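Local coordinates for protein B-agarase (Agarivorans gilvus, PDB 5Z6P) that hydrolyses agarose, probably at its beta-1,4 glycosidic linkages, as a beta-agarase of glycoside hydrolase family 50, at residues E284-G288 and K289-V293; S314-G318 and I319-H323; Y550-I553 and E554-N557. One frame throughout, in Å; residues are numbered along the deposited sequence.

Contact 1 (E284-G288 and K289-V293)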
loop_
_atom_site.group_PDB
_atom_site.type_symbol
_atom_site.label_atom_id
_atom_site.label_comp_id
_atom_site.label_asym_id
_atom_site.label_seq_id
_atom_site.Cartn_x
_atom_site.Cartn_y
_atom_site.Cartn_z
ATOM N N GLU A 284 -21.332 -6.929 15.909
ATOM C CA GLU A 284 -22.025 -6.754 17.188
ATOM C C GLU A 284 -21.292 -5.717 18.011
ATOM O O GLU A 284 -20.077 -5.628 17.943
ATOM C CB GLU A 284 -22.095 -8.082 17.959
ATOM C CG GLU A 284 -22.980 -8.067 19.195
ATOM C CD GLU A 284 -24.401 -7.680 18.846
ATOM O OE1 GLU A 284 -24.832 -6.584 19.248
ATOM O OE2 GLU A 284 -25.072 -8.460 18.142
ATOM N N LYS A 285 -22.018 -4.935 18.796
ATOM C CA LYS A 285 -21.357 -4.079 19.769
ATOM C C LYS A 285 -21.255 -4.868 21.077
ATOM O O LYS A 285 -22.249 -5.398 21.568
ATOM C CB LYS A 285 -22.112 -2.752 19.965
ATOM C CG LYS A 285 -21.311 -1.497 19.533
ATOM C CD LYS A 285 -22.120 -0.225 19.717
ATOM C CE LYS A 285 -21.317 0.913 20.365
ATOM N NZ LYS A 285 -20.264 1.595 19.524
ATOM N N ILE A 286 -20.045 -4.997 21.611
ATOM C CA ILE A 286 -19.830 -5.794 22.813
ATOM C C ILE A 286 -19.099 -4.956 23.843
ATOM O O ILE A 286 -18.010 -4.460 23.587
ATOM C CB ILE A 286 -19.040 -7.083 22.513
ATOM C CG1 ILE A 286 -19.840 -8.002 21.584
ATOM C CG2 ILE A 286 -18.713 -7.824 23.785
ATOM C CD1 ILE A 286 -19.076 -9.232 21.143
ATOM N N ALA A 287 -19.729 -4.784 24.997
ATOM C CA ALA A 287 -19.223 -3.919 26.061
ATOM C C ALA A 287 -18.749 -2.582 25.514
ATOM O O ALA A 287 -17.641 -2.144 25.805
ATOM C CB ALA A 287 -18.102 -4.613 26.826
ATOM N N GLY A 288 -19.586 -1.953 24.695
ATOM C CA GLY A 288 -19.264 -0.657 24.123
ATOM C C GLY A 288 -18.223 -0.619 23.008
ATOM O O GLY A 288 -17.884 0.456 22.515
ATOM N N LYS A 289 -17.698 -1.768 22.607
ATOM C CA LYS A 289 -16.801 -1.813 21.453
ATOM C C LYS A 289 -17.466 -2.529 20.272
ATOM O O LYS A 289 -18.328 -3.377 20.453
ATOM C CB LYS A 289 -15.484 -2.518 21.793
ATOM C CG LYS A 289 -14.682 -1.915 22.940
ATOM C CD LYS A 289 -13.524 -2.845 23.302
ATOM C CE LYS A 289 -12.692 -2.329 24.457
ATOM N NZ LYS A 289 -11.428 -3.118 24.611
ATOM N N TRP A 290 -17.061 -2.189 19.060
ATOM C CA TRP A 290 -17.456 -2.985 17.923
ATOM C C TRP A 290 -16.709 -4.300 17.937
ATOM O O TRP A 290 -15.577 -4.380 18.386
ATOM C CB TRP A 290 -17.198 -2.237 16.614
ATOM C CG TRP A 290 -18.277 -1.238 16.314
ATOM C CD1 TRP A 290 -18.197 0.121 16.423
ATOM C CD2 TRP A 290 -19.610 -1.531 15.885
ATOM N NE1 TRP A 290 -19.401 0.691 16.072
ATOM C CE2 TRP A 290 -20.283 -0.300 15.741
ATOM C CE3 TRP A 290 -20.297 -2.714 15.604
ATOM C CZ2 TRP A 290 -21.609 -0.222 15.322
ATOM C CZ3 TRP A 290 -21.615 -2.629 15.191
ATOM C CH2 TRP A 290 -22.258 -1.391 15.057
ATOM N N SER A 291 -17.347 -5.331 17.423
ATOM C CA SER A 291 -16.732 -6.628 17.362
ATOM C C SER A 291 -17.290 -7.404 16.190
ATOM O O SER A 291 -18.409 -7.158 15.753
ATOM C CB SER A 291 -16.972 -7.397 18.662
ATOM O OG SER A 291 -16.310 -8.649 18.650
ATOM N N LEU A 292 -16.503 -8.342 15.686
ATOM C CA LEU A 292 -17.061 -9.422 14.897
ATOM C C LEU A 292 -17.511 -10.538 15.865
ATOM O O LEU A 292 -17.050 -10.609 17.011
ATOM C CB LEU A 292 -16.045 -9.940 13.877
ATOM C CG LEU A 292 -15.727 -9.036 12.665
ATOM C CD1 LEU A 292 -14.412 -9.411 11.986
ATOM C CD2 LEU A 292 -16.852 -9.094 11.666
ATOM N N VAL A 293 -18.417 -11.388 15.398
ATOM C CA VAL A 293 -18.849 -12.567 16.131
ATOM C C VAL A 293 -18.785 -13.743 15.171
ATOM O O VAL A 293 -19.210 -13.594 14.026
ATOM C CB VAL A 293 -20.288 -12.394 16.680
ATOM C CG1 VAL A 293 -20.740 -13.634 17.404
ATOM C CG2 VAL A 293 -20.379 -11.177 17.587
#
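K285 lies across the indole of W290, and the two side chains carry one face of a two-residue hairpin. CB of K285 is 3.9 Å from O of K289, on the opposing strand. CG stays near that carbonyl and also sits over the indole, 4.1 Å from the centroid of the six-membered ring of W290. It is only 13° off the ring normal, a CH-pi contact over the face. Bends at chi3 (135°) and chi4 (73°) then carry the chain obliquely past the indole, and NZ of K285 ends 3.7 Å from NE1 of W290. NZ of K285 is 4.2 Å from the centroid of the five-membered ring of W290, an off-centre cation-pi contact. D661 receives a hydrogen bond from W290 NE1 and forms a long, weak ion pair with K285 NZ, so one carboxylate serves both groups.

Strands 282-286 and 289-293 form a beta hairpin closed by a type I' turn from I286 to K289. A287 and G288 both have positive phi, as that turn requires. I286 and K289 form the last hydrogen-bonded pair before the turn. I286 N to K289 O is 2.6 Å and almost straight at oxygen, whereas K289 N approaches I286 O from above the carbonyl plane. E284 and S291 make the next hydrogen-bonded pair, and its S291 N to E284 O bond is weak. K285 and W290 are the non-hydrogen-bonded pair between them.

The other face holds E284, I286, S291 and V293. CD1 of I286 lies 3.7 Å from CB of S291, and CB of E284 lies 3.6 Å from CG2 of V293. E284 sends its carboxylate to R282 in a salt bridge. K289 starts on this face too, but its extended chain leads away, and its NZ is hydrogen-bonded to the carbonyl of R762.

Contact 2 (S314-G318 and I319-H323)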
loop_
_atom_site.group_PDB
_atom_site.type_symbol
_atom_site.label_atom_id
_atom_site.label_comp_id
_atom_site.label_asym_id
_atom_site.label_seq_id
_atom_site.Cartn_x
_atom_site.Cartn_y
_atom_site.Cartn_z
ATOM N N SER A 314 5.591 -13.712 -9.685
ATOM C CA SER A 314 6.371 -13.751 -10.912
ATOM C C SER A 314 7.151 -12.455 -11.136
ATOM O O SER A 314 6.752 -11.388 -10.692
ATOM C CB SER A 314 5.470 -14.046 -12.106
ATOM O OG SER A 314 4.847 -12.870 -12.570
ATOM N N THR A 315 8.288 -12.584 -11.806
ATOM C CA THR A 315 9.171 -11.474 -12.106
ATOM C C THR A 315 9.644 -11.560 -13.580
ATOM O O THR A 315 9.726 -12.646 -14.153
ATOM C CB THR A 315 10.375 -11.470 -11.126
ATOM O OG1 THR A 315 11.106 -10.251 -11.243
ATOM C CG2 THR A 315 11.308 -12.667 -11.388
ATOM N N ILE A 316 9.947 -10.422 -14.188
ATOM C CA ILE A 316 10.367 -10.386 -15.585
ATOM C C ILE A 316 11.792 -10.941 -15.752
ATOM O O ILE A 316 12.712 -10.521 -15.049
ATOM C CB ILE A 316 10.293 -8.952 -16.144
ATOM C CG1 ILE A 316 8.832 -8.518 -16.293
ATOM C CG2 ILE A 316 11.029 -8.839 -17.473
ATOM C CD1 ILE A 316 8.075 -9.230 -17.405
ATOM N N THR A 317 11.978 -11.885 -16.670
ATOM C CA THR A 317 13.317 -12.454 -16.879
ATOM C C THR A 317 14.181 -11.619 -17.804
ATOM O O THR A 317 15.394 -11.772 -17.827
ATOM C CB THR A 317 13.271 -13.883 -17.465
ATOM O OG1 THR A 317 12.636 -13.859 -18.749
ATOM C CG2 THR A 317 12.541 -14.834 -16.540
ATOM N N GLY A 318 13.564 -10.743 -18.570
ATOM C CA GLY A 318 14.280 -10.034 -19.615
ATOM C C GLY A 318 14.042 -10.659 -20.988
ATOM O O GLY A 318 14.016 -9.955 -21.992
ATOM N N ILE A 319 13.868 -11.980 -21.036
ATOM C CA ILE A 319 13.633 -12.661 -22.317
ATOM C C ILE A 319 12.307 -12.196 -22.929
ATOM O O ILE A 319 11.260 -12.252 -22.285
ATOM C CB ILE A 319 13.614 -14.205 -22.167
ATOM C CG1 ILE A 319 14.936 -14.720 -21.577
ATOM C CG2 ILE A 319 13.289 -14.878 -23.509
ATOM C CD1 ILE A 319 16.172 -14.286 -22.329
ATOM N N ASP A 320 12.385 -11.718 -24.169
ATOM C CA ASP A 320 11.255 -11.179 -24.919
ATOM C C ASP A 320 10.663 -9.938 -24.279
ATOM O O ASP A 320 9.530 -9.568 -24.572
ATOM C CB ASP A 320 10.173 -12.241 -25.094
ATOM C CG ASP A 320 10.394 -13.093 -26.321
ATOM O OD1 ASP A 320 11.502 -13.032 -26.868
ATOM O OD2 ASP A 320 9.467 -13.811 -26.732
ATOM N N TYR A 321 11.414 -9.286 -23.401
ATOM C CA TYR A 321 10.898 -8.061 -22.816
ATOM C C TYR A 321 10.800 -6.948 -23.852
ATOM O O TYR A 321 11.770 -6.646 -24.525
ATOM C CB TYR A 321 11.752 -7.551 -21.654
ATOM C CG TYR A 321 11.167 -6.258 -21.165
ATOM C CD1 TYR A 321 9.968 -6.251 -20.483
ATOM C CD2 TYR A 321 11.760 -5.040 -21.460
ATOM C CE1 TYR A 321 9.392 -5.078 -20.065
ATOM C CE2 TYR A 321 11.190 -3.858 -21.043
ATOM C CZ TYR A 321 10.005 -3.887 -20.346
ATOM O OH TYR A 321 9.419 -2.726 -19.921
ATOM N N ASP A 322 9.640 -6.312 -23.952
ATOM C CA ASP A 322 9.518 -5.156 -24.823
ATOM C C ASP A 322 8.438 -4.198 -24.349
ATOM O O ASP A 322 7.511 -4.583 -23.644
ATOM C CB ASP A 322 9.235 -5.600 -26.259
ATOM C CG ASP A 322 9.558 -4.525 -27.280
ATOM O OD1 ASP A 322 10.158 -3.499 -26.907
ATOM O OD2 ASP A 322 9.225 -4.718 -28.463
ATOM N N HIS A 323 8.582 -2.936 -24.732
ATOM C CA HIS A 323 7.595 -1.905 -24.434
ATOM C C HIS A 323 7.546 -0.938 -25.610
ATOM O O HIS A 323 8.450 -0.129 -25.773
ATOM C CB HIS A 323 7.957 -1.172 -23.140
ATOM C CG HIS A 323 6.842 -0.358 -22.562
ATOM N ND1 HIS A 323 5.537 -0.441 -23.017
ATOM C CD2 HIS A 323 6.825 0.555 -21.564
ATOM C CE1 HIS A 323 4.779 0.384 -22.327
ATOM N NE2 HIS A 323 5.537 1.006 -21.437
HETATM O O HOH W 1 10.998 -10.934 -19.851
#
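T317 OG1 accepts the backbone N-H of I319 at 3.2 Å, with an N-H...O angle of 144°. Chi1 of 62° sets OG1 between the backbone N and the carbonyl carbon of T317, which turns it toward the peptide N-H two residues on. The same hydroxyl is hydrogen-bonded to E393, so the carboxylate and the peptide share it.

A type II beta turn runs from G318 to Y321, with D320 taking the positive phi at its third position. It is closed by Y321 N to G318 O, 3.0 Å, with the donor above the carbonyl plane. S357 OG also bonds to G318 O, so that oxygen has two partners. A water takes a weak hydrogen bond from G318 N and donates one to I319 O, at 2.8 Å from that oxygen. It links the peptide entering the turn to the central one. I316 O is bonded by both R360 NH1 and Y364 OH.

Apolar packing across the turn is light. CG2 of I316 is 4.1 Å from CD1 of Y321, and the two side chains cross at about a right angle. Both also touch L157. Y321 OH is hydrogen-bonded to E390.

The turn interrupts strand 315-325, an outermost strand of a three-stranded antiparallel sheet. Strand 388-395 lies beside it and bonds to the backbone of T315, T317, I319 and D322. Helix 353-361 packs nearby and supplies R360 and S357.

Contact 3 (Y550-I553 and E554-N557)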
loop_
_atom_site.group_PDB
_atom_site.type_symbol
_atom_site.label_atom_id
_atom_site.label_comp_id
_atom_site.label_asym_id
_atom_site.label_seq_id
_atom_site.Cartn_x
_atom_site.Cartn_y
_atom_site.Cartn_z
ATOM N N TYR A 550 -32.145 23.907 -5.691
ATOM C CA TYR A 550 -32.264 25.317 -6.080
ATOM C C TYR A 550 -33.594 25.675 -6.758
ATOM O O TYR A 550 -33.960 26.844 -6.799
ATOM C CB TYR A 550 -31.096 25.721 -6.995
ATOM C CG TYR A 550 -29.770 25.784 -6.264
ATOM C CD1 TYR A 550 -29.487 26.829 -5.401
ATOM C CD2 TYR A 550 -28.821 24.791 -6.421
ATOM C CE1 TYR A 550 -28.299 26.888 -4.719
ATOM C CE2 TYR A 550 -27.609 24.838 -5.741
ATOM C CZ TYR A 550 -27.357 25.895 -4.888
ATOM O OH TYR A 550 -26.173 25.982 -4.207
ATOM N N THR A 551 -34.292 24.666 -7.267
ATOM C CA THR A 551 -35.594 24.791 -7.953
ATOM C C THR A 551 -35.549 25.549 -9.285
ATOM O O THR A 551 -35.960 25.020 -10.311
ATOM C CB THR A 551 -36.663 25.463 -7.067
ATOM O OG1 THR A 551 -36.563 24.977 -5.723
ATOM C CG2 THR A 551 -38.046 25.154 -7.619
ATOM N N VAL A 552 -35.078 26.791 -9.258
ATOM C CA VAL A 552 -34.941 27.577 -10.479
ATOM C C VAL A 552 -33.458 27.833 -10.750
ATOM O O VAL A 552 -32.656 27.943 -9.814
ATOM C CB VAL A 552 -35.723 28.922 -10.398
ATOM C CG1 VAL A 552 -37.231 28.666 -10.287
ATOM C CG2 VAL A 552 -35.258 29.750 -9.225
ATOM N N ILE A 553 -33.101 27.906 -12.030
ATOM C CA ILE A 553 -31.708 28.088 -12.440
ATOM C C ILE A 553 -31.128 29.418 -11.934
ATOM O O ILE A 553 -29.945 29.516 -11.631
ATOM C CB ILE A 553 -31.572 27.973 -13.999
ATOM C CG1 ILE A 553 -30.105 27.928 -14.418
ATOM C CG2 ILE A 553 -32.341 29.066 -14.710
ATOM C CD1 ILE A 553 -29.448 26.634 -14.057
ATOM N N GLU A 554 -31.979 30.430 -11.806
ATOM C CA GLU A 554 -31.564 31.725 -11.294
ATOM C C GLU A 554 -30.992 31.622 -9.877
ATOM O O GLU A 554 -30.013 32.283 -9.538
ATOM C CB GLU A 554 -32.749 32.703 -11.312
ATOM C CG GLU A 554 -33.140 33.171 -12.707
ATOM C CD GLU A 554 -34.177 32.291 -13.427
ATOM O OE1 GLU A 554 -34.580 31.228 -12.916
ATOM O OE2 GLU A 554 -34.592 32.675 -14.539
ATOM N N ALA A 555 -31.596 30.769 -9.062
ATOM C CA ALA A 555 -31.125 30.562 -7.705
ATOM C C ALA A 555 -29.751 29.858 -7.675
ATOM O O ALA A 555 -28.893 30.179 -6.853
ATOM C CB ALA A 555 -32.158 29.767 -6.917
ATOM N N LEU A 556 -29.537 28.912 -8.577
ATOM C CA LEU A 556 -28.207 28.326 -8.714
ATOM C C LEU A 556 -27.195 29.390 -9.173
ATOM O O LEU A 556 -26.080 29.458 -8.663
ATOM C CB LEU A 556 -28.219 27.149 -9.693
ATOM C CG LEU A 556 -26.807 26.612 -9.944
ATOM C CD1 LEU A 556 -26.799 25.090 -9.923
ATOM C CD2 LEU A 556 -26.280 27.119 -11.268
ATOM N N ASN A 557 -27.592 30.209 -10.141
ATOM C CA ASN A 557 -26.717 31.253 -10.665
ATOM C C ASN A 557 -26.291 32.234 -9.582
ATOM O O ASN A 557 -25.133 32.614 -9.520
ATOM C CB ASN A 557 -27.390 31.998 -11.814
ATOM C CG ASN A 557 -27.314 31.229 -13.137
ATOM O OD1 ASN A 557 -26.457 30.370 -13.321
ATOM N ND2 ASN A 557 -28.211 31.537 -14.050
#
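Y550 lays one face of its ring over the backbone of L556. CA of L556 is 4.0 Å from the ring centroid of Y550 and 19° off the ring normal, a CH-pi contact offset toward the rim. The two side chains cross at about a right angle, and CG of Y550 is 4.0 Å from CB of L556. CD1 of L556 meets the ring at CD2. On the other side of the ring's long axis, CD1 of Y550 lies near O of A555. The phenol OH reaches on to D586 and S559, which hold it by hydrogen bonds.

The methyl of A555 packs against the backbone and CB of Y550. Its CB is 3.4 Å from O of Y550 and also meets CG2 of V552.

The chain here makes a tight helix-to-helix link. Helix 537-550 ends at Y550, T551 leaves helical geometry with positive phi, and V552 takes the N-cap position of helix 553-560. O of V552 accepts weak bonds from N of A555 and from N of L556. The first firm helical bond is N557 N to I553 O, 2.9 Å and 161°, with the donor in the carbonyl plane.

I553 is buried. Its CD1 lies 4.2 Å from CD2 of L556, and both side chains touch W567 and L564. I553 and E554 cross at about a right angle. With chi2 at 89° the glutamate chain bends back over the helix start, and OE1 of E554 comes within 3.6 Å of both CG2 of I553 and CB of V552. N557 crosses I553 obliquely, with ND2 4.1 Å from CG1 of I553. Its amide is tied down by T562 through OD1 and by the carbonyl of L564 through ND2.

The three contacts come in series along the chain and do not touch. Contact 1 and contact 2 have centres about 49 Å apart, on opposite sides of the chain's centre. Contact 3 lies about 47 Å from contact 1 and 58 Å from contact 2, centre to centre. They share no sheet or helix. The hairpin of 284-293 is at the edge of a mixed six-stranded sheet that also includes strands 640-643, 664-668 and 709-714. The turn of 314-323 belongs to a separate three-stranded sheet. The 550-557 link lies in the part related to beta-galactosidases. Contacts 1 and 2 are turns between strands and contact 3 joins helices, so each shapes its own part of the fold.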